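Local structure of protocadherin gamma-B3 (Homo sapiens, 5K8R) at residues 58-63 and 72-77; 52-57 and 89-94; 78-81 and 86-89; 24-29 and 34-39. The protein probably mediates calcium-dependent cell adhesion and may help establish and maintain specific neuronal connections in the brain, this chain being its first four cadherin repeats. One frame throughout, in Å; residues are numbered along the deposited sequence.

How the interactions relate
All four contacts lie in the first cadherin repeat. From the N terminus, interaction 4 comes first and closes the short loop that carries helix 31-34. Interaction 2 then spans the widest loop, bringing strand 53-56 of one sheet against strand 85-94 of the other. Interaction 1 lies within that span and joins the calcium-binding turn to strand 73-80. Interaction 3 follows it, also within the span, pairing the end of that strand with the start of 85-94 and sharing Val89 with interaction 2. Strand 73-80 runs between strands 85-94 and 37-39 in one sheet. It thereby links interactions 1, 3 and 4, with 3 and 4 centred about 8 Å apart.

Interaction 1: 58-63 and 72-77; sequences DRIDRE and CVLEFE. With CA (calcium ion), chain C; CA (calcium ion), chain D.
Arg62 meets Cys72 through its aliphatic part, CG lying 3.6 Å from Cys72 SG, whose sulfur forms a disulfide with Cys66. The second contact is also apolar and looser: Ile60 CG2 touches Leu74 CD1 at 4.4 Å, two branched side chains, Ile60 being buried. No hydrogen bond links the segments; the polar work is done within 58-63. Arg62 leaves its backbone with CG anti to N (chi1 -169°), and bends at chi2 and chi3 fold the guanidinium back to its neighbour, NH2 reaching Glu63 OE2 at 2.7 Å in a salt bridge. Glu63 OE1 bridges two calcium ions, 2.4 Å from the one that Asp61 OD1 also binds and 2.8 Å from the second. Glu63 OE2 binds only that second ion. Asp61 OD1 also caps the helix start, accepting from Glu63 N at 3.2 Å. With an alanine in place of Arg62, Glu63 OE2 would probably keep calcium but lose its guanidinium partner, and a gap would open beside the disulfide. This is the DRE calcium motif of cadherins; Glu9, Glu10 and Asp98 complete the first site. Ile65 of helix 62-65 and Phe45 of strand 45-47 pack on both Ile60 and Leu74, while strand 85-94 flanks 73-80.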
loop_
_atom_site.group_PDB
_atom_site.type_symbol
_atom_site.label_atom_id
_atom_site.label_comp_id
_atom_site.label_asym_id
_atom_site.label_seq_id
_atom_site.Cartn_x
_atom_site.Cartn_y
_atom_site.Cartn_z
ATOM N N ASP A 58 54.139 5.556 31.315
ATOM C CA ASP A 58 53.612 5.113 30.032
ATOM C C ASP A 58 52.394 5.964 29.693
ATOM O O ASP A 58 52.002 6.852 30.454
ATOM C CB ASP A 58 53.275 3.617 30.069
ATOM C CG ASP A 58 53.167 3.003 28.686
ATOM O OD1 ASP A 58 53.666 3.616 27.720
ATOM O OD2 ASP A 58 52.585 1.905 28.568
ATOM N N ARG A 59 51.796 5.687 28.538
ATOM C CA ARG A 59 50.631 6.443 28.100
ATOM C C ARG A 59 49.435 6.150 28.998
ATOM O O ARG A 59 49.085 4.988 29.229
ATOM C CB ARG A 59 50.294 6.112 26.647
ATOM C CG ARG A 59 49.024 6.781 26.145
ATOM C CD ARG A 59 48.864 6.614 24.644
ATOM N NE ARG A 59 47.656 7.271 24.151
ATOM C CZ ARG A 59 46.512 6.643 23.900
ATOM N NH1 ARG A 59 46.415 5.333 24.089
ATOM N NH2 ARG A 59 45.465 7.322 23.454
ATOM N N ILE A 60 48.810 7.210 29.506
ATOM C CA ILE A 60 47.625 7.084 30.345
ATOM C C ILE A 60 46.416 7.585 29.565
ATOM O O ILE A 60 46.115 8.784 29.563
ATOM C CB ILE A 60 47.795 7.848 31.670
ATOM C CG1 ILE A 60 49.031 7.342 32.415
ATOM C CG2 ILE A 60 46.554 7.703 32.539
ATOM C CD1 ILE A 60 49.268 8.027 33.741
ATOM N N ASP A 61 45.726 6.670 28.889
ATOM C CA ASP A 61 44.538 7.002 28.109
ATOM C C ASP A 61 43.306 6.765 28.976
ATOM O O ASP A 61 42.984 5.620 29.308
ATOM C CB ASP A 61 44.484 6.166 26.832
ATOM C CG ASP A 61 43.201 6.377 26.048
ATOM O OD1 ASP A 61 42.623 7.481 26.128
ATOM O OD2 ASP A 61 42.772 5.434 25.350
ATOM N N ARG A 62 42.615 7.849 29.338
ATOM C CA ARG A 62 41.453 7.725 30.213
ATOM C C ARG A 62 40.323 6.952 29.547
ATOM O O ARG A 62 39.554 6.267 30.231
ATOM C CB ARG A 62 40.965 9.109 30.639
ATOM C CG ARG A 62 39.939 9.084 31.757
ATOM C CD ARG A 62 38.921 10.198 31.600
ATOM N NE ARG A 62 38.202 10.084 30.336
ATOM C CZ ARG A 62 37.155 9.288 30.142
ATOM N NH1 ARG A 62 36.701 8.532 31.133
ATOM N NH2 ARG A 62 36.561 9.246 28.957
ATOM N N GLU A 63 40.205 7.045 28.220
ATOM C CA GLU A 63 39.146 6.321 27.522
ATOM C C GLU A 63 39.346 4.814 27.626
ATOM O O GLU A 63 38.376 4.064 27.790
ATOM C CB GLU A 63 39.085 6.754 26.056
ATOM C CG GLU A 63 38.299 8.033 25.817
ATOM C CD GLU A 63 38.986 9.262 26.378
ATOM O OE1 GLU A 63 40.204 9.420 26.150
ATOM O OE2 GLU A 63 38.309 10.064 27.053
ATOM N N CYS A 72 37.814 8.910 37.107
ATOM C CA CYS A 72 38.881 7.980 36.748
ATOM C C CYS A 72 39.981 8.087 37.794
ATOM O O CYS A 72 40.710 9.083 37.832
ATOM C CB CYS A 72 39.428 8.279 35.351
ATOM S SG CYS A 72 40.260 6.880 34.574
ATOM N N VAL A 73 40.101 7.066 38.639
ATOM C CA VAL A 73 41.094 7.038 39.705
ATOM C C VAL A 73 41.952 5.791 39.549
ATOM O O VAL A 73 41.439 4.698 39.280
ATOM C CB VAL A 73 40.437 7.085 41.101
ATOM C CG1 VAL A 73 39.814 8.451 41.345
ATOM C CG2 VAL A 73 39.390 5.989 41.243
ATOM N N LEU A 74 43.261 5.964 39.701
ATOM C CA LEU A 74 44.227 4.873 39.663
ATOM C C LEU A 74 44.828 4.720 41.052
ATOM O O LEU A 74 45.518 5.624 41.535
ATOM C CB LEU A 74 45.320 5.138 38.628
ATOM C CG LEU A 74 44.911 5.112 37.155
ATOM C CD1 LEU A 74 46.082 5.501 36.269
ATOM C CD2 LEU A 74 44.381 3.738 36.772
ATOM N N GLU A 75 44.568 3.583 41.689
ATOM C CA GLU A 75 45.020 3.320 43.047
ATOM C C GLU A 75 46.159 2.312 43.018
ATOM O O GLU A 75 46.042 1.254 42.391
ATOM C CB GLU A 75 43.871 2.796 43.913
ATOM C CG GLU A 75 42.605 3.634 43.826
ATOM C CD GLU A 75 41.623 3.330 44.939
ATOM O OE1 GLU A 75 41.803 2.307 45.633
ATOM O OE2 GLU A 75 40.674 4.119 45.124
ATOM N N PHE A 76 47.258 2.642 43.693
ATOM C CA PHE A 76 48.393 1.736 43.792
ATOM C C PHE A 76 49.068 1.942 45.142
ATOM O O PHE A 76 48.673 2.803 45.934
ATOM C CB PHE A 76 49.371 1.940 42.628
ATOM C CG PHE A 76 49.885 3.347 42.499
ATOM C CD1 PHE A 76 51.018 3.751 43.186
ATOM C CD2 PHE A 76 49.239 4.261 41.683
ATOM C CE1 PHE A 76 51.495 5.043 43.067
ATOM C CE2 PHE A 76 49.711 5.555 41.559
ATOM C CZ PHE A 76 50.841 5.945 42.252
ATOM N N GLU A 77 50.096 1.139 45.399
ATOM C CA GLU A 77 50.814 1.151 46.667
ATOM C C GLU A 77 52.287 1.420 46.401
ATOM O O GLU A 77 52.923 0.699 45.623
ATOM C CB GLU A 77 50.640 -0.177 47.407
ATOM C CG GLU A 77 49.197 -0.543 47.721
ATOM C CD GLU A 77 48.672 0.149 48.965
ATOM O OE1 GLU A 77 49.474 0.793 49.674
ATOM O OE2 GLU A 77 47.457 0.045 49.236
HETATM CA CA CA C . 42.522 9.812 25.500
HETATM CA CA CA D . 39.424 12.116 26.484
#

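Interaction 2: 52-57 and 89-94; sequences GNLLVS and VTVLIQ
Leu54 faces Val89 across the inside of the domain, their CA atoms 10.0 Å apart, a gap that side chains and not backbone bonds must bridge. Residues 53-56 and 89-94 are extended strands, but they belong to different sheets: strand 53-56 sits between 16-19 and 45-47, whereas 85-94 sits between 3-8 and 73-80. These are the two layers of the cadherin beta-sandwich. In 89-94 the strand alternation turns Val89 and Val91 inward and leaves Thr90 between them pointing elsewhere, its OG1 making a weak bond to Ile3 O. Leu54 CG stands anti to the backbone N (chi1 -171°), which carries CD2 across the gap. This one methyl does the touching, meeting Val89 CG1 at 4.2 Å and Val91 CG2 at 4.3 Å. The Leu54 and Val89 side chains lie alongside, pointing opposite ways. Phe45 touches both Leu54 and Val91, while Val17 packs on Leu54 and Ile7 on Val91, so the contact is one part of a wider apolar interior. Leucine supplies the length to cross between layers, and the beta-branched valines suit an extended strand. With methyl groups alone in touch, cohesion between the two layers rests here on dispersion and exclusion of water, without directional bonds to fix a precise register.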
loop_
_atom_site.group_PDB
_atom_site.type_symbol
_atom_site.label_atom_id
_atom_site.label_comp_id
_atom_site.label_asym_id
_atom_site.label_seq_id
_atom_site.Cartn_x
_atom_site.Cartn_y
_atom_site.Cartn_z
ATOM N N GLY A 52 62.557 10.964 44.891
ATOM C CA GLY A 52 61.247 10.578 45.374
ATOM C C GLY A 52 60.080 11.135 44.594
ATOM O O GLY A 52 59.001 11.324 45.167
ATOM N N ASN A 53 60.253 11.399 43.302
ATOM C CA ASN A 53 59.201 11.999 42.492
ATOM C C ASN A 53 58.401 10.921 41.771
ATOM O O ASN A 53 58.971 10.061 41.094
ATOM C CB ASN A 53 59.791 12.979 41.477
ATOM C CG ASN A 53 60.470 14.161 42.134
ATOM O OD1 ASN A 53 60.218 14.469 43.299
ATOM N ND2 ASN A 53 61.336 14.836 41.386
ATOM N N LEU A 54 57.080 10.973 41.927
ATOM C CA LEU A 54 56.177 10.137 41.148
ATOM C C LEU A 54 56.037 10.734 39.753
ATOM O O LEU A 54 55.641 11.900 39.609
ATOM C CB LEU A 54 54.819 10.032 41.834
ATOM C CG LEU A 54 53.838 9.021 41.244
ATOM C CD1 LEU A 54 54.383 7.610 41.390
ATOM C CD2 LEU A 54 52.474 9.146 41.905
ATOM N N LEU A 55 56.360 9.935 38.734
ATOM C CA LEU A 55 56.406 10.380 37.349
ATOM C C LEU A 55 55.588 9.444 36.467
ATOM O O LEU A 55 55.356 8.279 36.801
ATOM C CB LEU A 55 57.848 10.437 36.820
ATOM C CG LEU A 55 58.895 11.201 37.629
ATOM C CD1 LEU A 55 60.262 11.065 36.979
ATOM C CD2 LEU A 55 58.513 12.663 37.763
ATOM N N VAL A 56 55.171 9.978 35.317
ATOM C CA VAL A 56 54.436 9.193 34.331
ATOM C C VAL A 56 55.395 8.249 33.618
ATOM O O VAL A 56 56.437 8.670 33.099
ATOM C CB VAL A 56 53.722 10.114 33.329
ATOM C CG1 VAL A 56 53.102 9.300 32.208
ATOM C CG2 VAL A 56 52.660 10.947 34.029
ATOM N N SER A 57 55.039 6.966 33.579
ATOM C CA SER A 57 55.891 5.944 32.985
ATOM C C SER A 57 55.438 5.499 31.602
ATOM O O SER A 57 56.276 5.095 30.791
ATOM C CB SER A 57 55.965 4.719 33.901
ATOM O OG SER A 57 56.749 3.692 33.318
ATOM N N VAL A 89 48.527 5.349 47.324
ATOM C CA VAL A 89 48.497 6.534 46.478
ATOM C C VAL A 89 47.357 6.381 45.483
ATOM O O VAL A 89 47.198 5.317 44.872
ATOM C CB VAL A 89 49.834 6.749 45.745
ATOM C CG1 VAL A 89 49.792 8.036 44.931
ATOM C CG2 VAL A 89 50.990 6.774 46.732
ATOM N N THR A 90 46.564 7.438 45.328
ATOM C CA THR A 90 45.508 7.491 44.330
ATOM C C THR A 90 45.747 8.683 43.414
ATOM O O THR A 90 46.060 9.782 43.882
ATOM C CB THR A 90 44.122 7.588 44.982
ATOM O OG1 THR A 90 44.080 8.723 45.852
ATOM C CG2 THR A 90 43.829 6.339 45.793
ATOM N N VAL A 91 45.610 8.460 42.110
ATOM C CA VAL A 91 45.864 9.481 41.100
ATOM C C VAL A 91 44.607 9.620 40.253
ATOM O O VAL A 91 44.227 8.685 39.537
ATOM C CB VAL A 91 47.077 9.142 40.224
ATOM C CG1 VAL A 91 47.331 10.257 39.219
ATOM C CG2 VAL A 91 48.307 8.902 41.084
ATOM N N LEU A 92 43.996 10.799 40.303
ATOM C CA LEU A 92 42.810 11.088 39.509
ATOM C C LEU A 92 43.261 11.470 38.100
ATOM O O LEU A 92 44.141 12.313 37.929
ATOM C CB LEU A 92 42.002 12.224 40.136
ATOM C CG LEU A 92 40.763 12.680 39.364
ATOM C CD1 LEU A 92 39.746 11.553 39.266
ATOM C CD2 LEU A 92 40.146 13.909 40.015
ATOM N N ILE A 93 42.658 10.841 37.097
ATOM C CA ILE A 93 43.002 11.087 35.702
ATOM C C ILE A 93 41.912 11.963 35.098
ATOM O O ILE A 93 40.795 11.498 34.844
ATOM C CB ILE A 93 43.165 9.777 34.920
ATOM C CG1 ILE A 93 44.272 8.923 35.542
ATOM C CG2 ILE A 93 43.459 10.061 33.457
ATOM C CD1 ILE A 93 45.608 9.627 35.639
ATOM N N GLN A 94 42.236 13.231 34.865
ATOM C CA GLN A 94 41.281 14.163 34.285
ATOM C C GLN A 94 41.104 13.895 32.795
ATOM O O GLN A 94 42.013 13.416 32.111
ATOM C CB GLN A 94 41.744 15.602 34.510
ATOM C CG GLN A 94 41.944 15.964 35.973
ATOM C CD GLN A 94 42.761 17.227 36.156
ATOM O OE1 GLN A 94 43.447 17.675 35.237
ATOM N NE2 GLN A 94 42.692 17.809 37.348
#

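Interaction 3: 78-81 and 86-89; sequences MVAE and FFHV
The carbonyl oxygen of Met78 is met twice by Phe87: the backbone N of Phe87 gives Met78 O a weak hydrogen bond of 2.9 Å, bent to 124°, and the ring edge comes up with CD2 3.3 Å from Met78 O, the oxygen in the ring plane. The return bond is straighter, Met78 N donating to Phe87 O over 2.9 Å at 163°. Phe87 holds CG anti to its carbonyl carbon (chi1 -63°), which lays the ring alongside the neighbouring strand. There Met78 CE, ending a flexible chain bent at chi3, touches CD2 of Phe87 at 3.6 Å, and Ala80 CB, small enough to fit, meets CE2 of Phe87 at 3.7 Å. The same ring stands edge-to-face with Phe26. The opposite face of the sheet carries Val79 and Phe86, Val79 CB approaching Phe86 CE1 at 3.6 Å, at the ring's edge. Leu338 of the second subunit packs on both. A serine instead of Phe87 would probably leave Met78 CE, Ala80 CB and Phe26 without the ring they touch. One hydrogen-bonded pair, Met78 with Phe87, followed by one non-hydrogen-bonded pair, Val79 with Phe86, is the ladder of an antiparallel beta hairpin, here joining the last two strands of the first cadherin repeat, 73-80 and 85-94.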
loop_
_atom_site.group_PDB
_atom_site.type_symbol
_atom_site.label_atom_id
_atom_site.label_comp_id
_atom_site.label_asym_id
_atom_site.label_seq_id
_atom_site.Cartn_x
_atom_site.Cartn_y
_atom_site.Cartn_z
ATOM N N MET A 78 52.825 2.456 47.040
ATOM C CA MET A 78 54.261 2.696 47.049
ATOM C C MET A 78 54.843 2.068 48.308
ATOM O O MET A 78 54.456 2.433 49.423
ATOM C CB MET A 78 54.580 4.190 47.007
ATOM C CG MET A 78 56.074 4.483 46.939
ATOM S SD MET A 78 56.538 6.114 47.554
ATOM C CE MET A 78 56.313 5.888 49.315
ATOM N N VAL A 79 55.756 1.120 48.124
ATOM C CA VAL A 79 56.371 0.423 49.245
ATOM C C VAL A 79 57.779 0.905 49.577
ATOM O O VAL A 79 58.610 1.112 48.694
ATOM C CB VAL A 79 56.413 -1.099 49.002
ATOM C CG1 VAL A 79 57.280 -1.419 47.795
ATOM C CG2 VAL A 79 56.926 -1.818 50.241
ATOM N N ALA A 80 58.025 1.072 50.871
ATOM C CA ALA A 80 59.311 1.503 51.387
ATOM C C ALA A 80 59.863 0.405 52.281
ATOM O O ALA A 80 59.115 -0.413 52.822
ATOM C CB ALA A 80 59.198 2.814 52.176
ATOM N N GLU A 81 61.183 0.388 52.433
ATOM C CA GLU A 81 61.840 -0.585 53.289
ATOM C C GLU A 81 62.715 0.136 54.305
ATOM O O GLU A 81 62.991 1.333 54.186
ATOM C CB GLU A 81 62.662 -1.594 52.476
ATOM C CG GLU A 81 63.499 -0.999 51.362
ATOM C CD GLU A 81 64.244 -2.056 50.574
ATOM O OE1 GLU A 81 64.833 -2.961 51.202
ATOM O OE2 GLU A 81 64.231 -1.992 49.327
ATOM N N PHE A 86 53.691 0.156 53.562
ATOM C CA PHE A 86 52.892 0.421 52.374
ATOM C C PHE A 86 52.359 1.854 52.468
ATOM O O PHE A 86 52.037 2.336 53.554
ATOM C CB PHE A 86 51.734 -0.571 52.269
ATOM C CG PHE A 86 52.055 -1.793 51.456
ATOM C CD1 PHE A 86 53.004 -1.742 50.449
ATOM C CD2 PHE A 86 51.407 -2.992 51.698
ATOM C CE1 PHE A 86 53.302 -2.864 49.699
ATOM C CE2 PHE A 86 51.699 -4.119 50.953
ATOM C CZ PHE A 86 52.649 -4.054 49.951
ATOM N N PHE A 87 52.275 2.528 51.325
ATOM C CA PHE A 87 51.805 3.909 51.243
ATOM C C PHE A 87 50.820 3.993 50.087
ATOM O O PHE A 87 51.226 3.977 48.922
ATOM C CB PHE A 87 52.965 4.885 51.055
ATOM C CG PHE A 87 53.926 4.911 52.208
ATOM C CD1 PHE A 87 53.670 5.694 53.321
ATOM C CD2 PHE A 87 55.085 4.154 52.179
ATOM C CE1 PHE A 87 54.553 5.722 54.384
ATOM C CE2 PHE A 87 55.973 4.178 53.239
ATOM C CZ PHE A 87 55.705 4.963 54.343
ATOM N N HIS A 88 49.532 4.078 50.409
ATOM C CA HIS A 88 48.501 4.067 49.381
ATOM C C HIS A 88 48.470 5.404 48.652
ATOM O O HIS A 88 48.399 6.465 49.280
ATOM C CB HIS A 88 47.136 3.766 49.999
ATOM C CG HIS A 88 46.059 3.521 48.989
ATOM N ND1 HIS A 88 45.975 2.354 48.260
ATOM C CD2 HIS A 88 45.024 4.293 48.582
ATOM C CE1 HIS A 88 44.934 2.417 47.449
ATOM N NE2 HIS A 88 44.340 3.584 47.625
ATOM N N VAL A 89 48.527 5.349 47.324
ATOM C CA VAL A 89 48.497 6.534 46.478
ATOM C C VAL A 89 47.357 6.381 45.483
ATOM O O VAL A 89 47.198 5.317 44.872
ATOM C CB VAL A 89 49.834 6.749 45.745
ATOM C CG1 VAL A 89 49.792 8.036 44.931
ATOM C CG2 VAL A 89 50.990 6.774 46.732
#

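Interaction 4: 24-29 and 34-39; sequences LGFGVG and RNLRVI
Phe26 presents the CE2 side of its ring to two residues that approach from opposite sides of the ring plane, Arg34 from one and Leu36 from the other. Arg34 crosses the phenylalanine side chain at about a right angle, its guanidinium plane turned 41° from the ring, so the two flat groups neither stack nor stand square. Two parts of the arginine make the touch: NH1 lies 3.4 Å from Phe26 CE2, and the methylene CD is 3.5 Å from the same carbon. Bends at chi2 and chi3 of Arg34 fold its chain back toward the ring. The polar end is held elsewhere, since NE donates to the backbone O of Glu81 and NH2 has a weak bond to Pro83 O, which probably limits how far the group can turn. Arginine serves both tasks, a long apolar shaft for the ring and several N-H groups for backbone oxygens. These residues close the end of the first cadherin repeat farther from its calcium sites, where the link between helix 20-23 and strand 37-39 lies over the edge of the beta-sandwich. Leu36 runs antiparallel to the Phe26 side chain, its CD2 methyl 3.6 Å from Phe26 CE2 and 3.8 Å from Phe26 CZ. Buried as it is, leucine fits here, for Ala21, Val47 and Ala80 also touch it. Phe26 has CG anti to the carbonyl carbon (chi1 -70°), directing the ring inward from the loop, and Leu24 CB lies at its edge, in the ring plane. There the Phe26 ring also meets Phe87 of strand 85-94, the two aromatic rings packed edge-to-face.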
loop_
_atom_site.group_PDB
_atom_site.type_symbol
_atom_site.label_atom_id
_atom_site.label_comp_id
_atom_site.label_asym_id
_atom_site.label_seq_id
_atom_site.Cartn_x
_atom_site.Cartn_y
_atom_site.Cartn_z
ATOM N N LEU A 24 54.945 12.637 51.681
ATOM C CA LEU A 24 54.703 11.580 52.655
ATOM C C LEU A 24 55.626 11.677 53.866
ATOM O O LEU A 24 55.822 10.680 54.569
ATOM C CB LEU A 24 54.839 10.209 51.992
ATOM C CG LEU A 24 53.801 9.887 50.914
ATOM C CD1 LEU A 24 53.976 8.467 50.402
ATOM C CD2 LEU A 24 52.389 10.102 51.441
ATOM N N GLY A 25 56.192 12.854 54.125
ATOM C CA GLY A 25 57.029 13.061 55.287
ATOM C C GLY A 25 58.455 12.574 55.160
ATOM O O GLY A 25 59.221 12.701 56.124
ATOM N N PHE A 26 58.840 12.021 54.013
ATOM C CA PHE A 26 60.204 11.551 53.833
ATOM C C PHE A 26 61.162 12.726 53.657
ATOM O O PHE A 26 60.768 13.846 53.320
ATOM C CB PHE A 26 60.306 10.623 52.621
ATOM C CG PHE A 26 59.649 9.288 52.815
ATOM C CD1 PHE A 26 58.275 9.154 52.722
ATOM C CD2 PHE A 26 60.411 8.161 53.073
ATOM C CE1 PHE A 26 57.671 7.925 52.895
ATOM C CE2 PHE A 26 59.812 6.929 53.247
ATOM C CZ PHE A 26 58.441 6.810 53.158
ATOM N N GLY A 27 62.441 12.450 53.888
ATOM C CA GLY A 27 63.496 13.408 53.632
ATOM C C GLY A 27 64.512 12.819 52.674
ATOM O O GLY A 27 64.698 11.603 52.613
ATOM N N VAL A 28 65.171 13.699 51.914
ATOM C CA VAL A 28 66.169 13.248 50.953
ATOM C C VAL A 28 67.362 12.602 51.644
ATOM O O VAL A 28 68.111 11.851 51.009
ATOM C CB VAL A 28 66.617 14.418 50.053
ATOM C CG1 VAL A 28 65.604 14.648 48.943
ATOM C CG2 VAL A 28 66.799 15.681 50.880
ATOM N N GLY A 29 67.536 12.891 52.928
ATOM C CA GLY A 29 68.638 12.335 53.693
ATOM C C GLY A 29 68.523 10.835 53.867
ATOM O O GLY A 29 69.431 10.189 54.390
ATOM N N ARG A 34 65.722 3.894 52.078
ATOM C CA ARG A 34 64.327 3.486 52.052
ATOM C C ARG A 34 63.888 2.783 50.793
ATOM O O ARG A 34 63.057 1.924 50.826
ATOM C CB ARG A 34 63.444 4.643 52.404
ATOM C CG ARG A 34 63.828 5.206 53.737
ATOM C CD ARG A 34 62.649 5.415 54.633
ATOM N NE ARG A 34 61.967 4.176 54.884
ATOM C CZ ARG A 34 60.863 4.098 55.586
ATOM N NH1 ARG A 34 60.353 5.186 56.087
ATOM N NH2 ARG A 34 60.291 2.943 55.802
ATOM N N ASN A 35 64.471 3.159 49.684
ATOM C CA ASN A 35 64.255 2.481 48.405
ATOM C C ASN A 35 62.768 2.405 48.051
ATOM O O ASN A 35 62.182 1.330 47.919
ATOM C CB ASN A 35 64.891 1.088 48.429
ATOM C CG ASN A 35 64.995 0.469 47.050
ATOM O OD1 ASN A 35 65.009 1.173 46.040
ATOM N ND2 ASN A 35 65.075 -0.856 47.000
ATOM N N LEU A 36 62.162 3.583 47.905
ATOM C CA LEU A 36 60.755 3.656 47.534
ATOM C C LEU A 36 60.540 3.040 46.160
ATOM O O LEU A 36 61.385 3.162 45.269
ATOM C CB LEU A 36 60.283 5.111 47.525
ATOM C CG LEU A 36 60.661 6.004 48.706
ATOM C CD1 LEU A 36 60.162 7.423 48.477
ATOM C CD2 LEU A 36 60.103 5.445 49.997
ATOM N N ARG A 37 59.400 2.372 45.983
ATOM C CA ARG A 37 59.064 1.868 44.657
ATOM C C ARG A 37 57.557 1.717 44.528
ATOM O O ARG A 37 56.839 1.571 45.518
ATOM C CB ARG A 37 59.769 0.537 44.361
ATOM C CG ARG A 37 59.528 -0.546 45.389
ATOM C CD ARG A 37 60.424 -1.747 45.137
ATOM N NE ARG A 37 60.241 -2.788 46.144
ATOM C CZ ARG A 37 60.858 -2.805 47.321
ATOM N NH1 ARG A 37 61.698 -1.831 47.645
ATOM N NH2 ARG A 37 60.632 -3.792 48.177
ATOM N N VAL A 38 57.086 1.762 43.289
ATOM C CA VAL A 38 55.666 1.643 42.980
ATOM C C VAL A 38 55.338 0.178 42.734
ATOM O O VAL A 38 56.155 -0.574 42.189
ATOM C CB VAL A 38 55.299 2.520 41.766
ATOM C CG1 VAL A 38 56.095 2.098 40.538
ATOM C CG2 VAL A 38 53.806 2.471 41.488
ATOM N N ILE A 39 54.139 -0.226 43.144
ATOM C CA ILE A 39 53.690 -1.602 42.977
ATOM C C ILE A 39 52.318 -1.665 42.314
ATOM O O ILE A 39 51.300 -1.356 42.933
ATOM C CB ILE A 39 53.631 -2.343 44.327
ATOM C CG1 ILE A 39 55.025 -2.424 44.953
ATOM C CG2 ILE A 39 53.042 -3.733 44.146
ATOM C CD1 ILE A 39 55.977 -3.332 44.207
#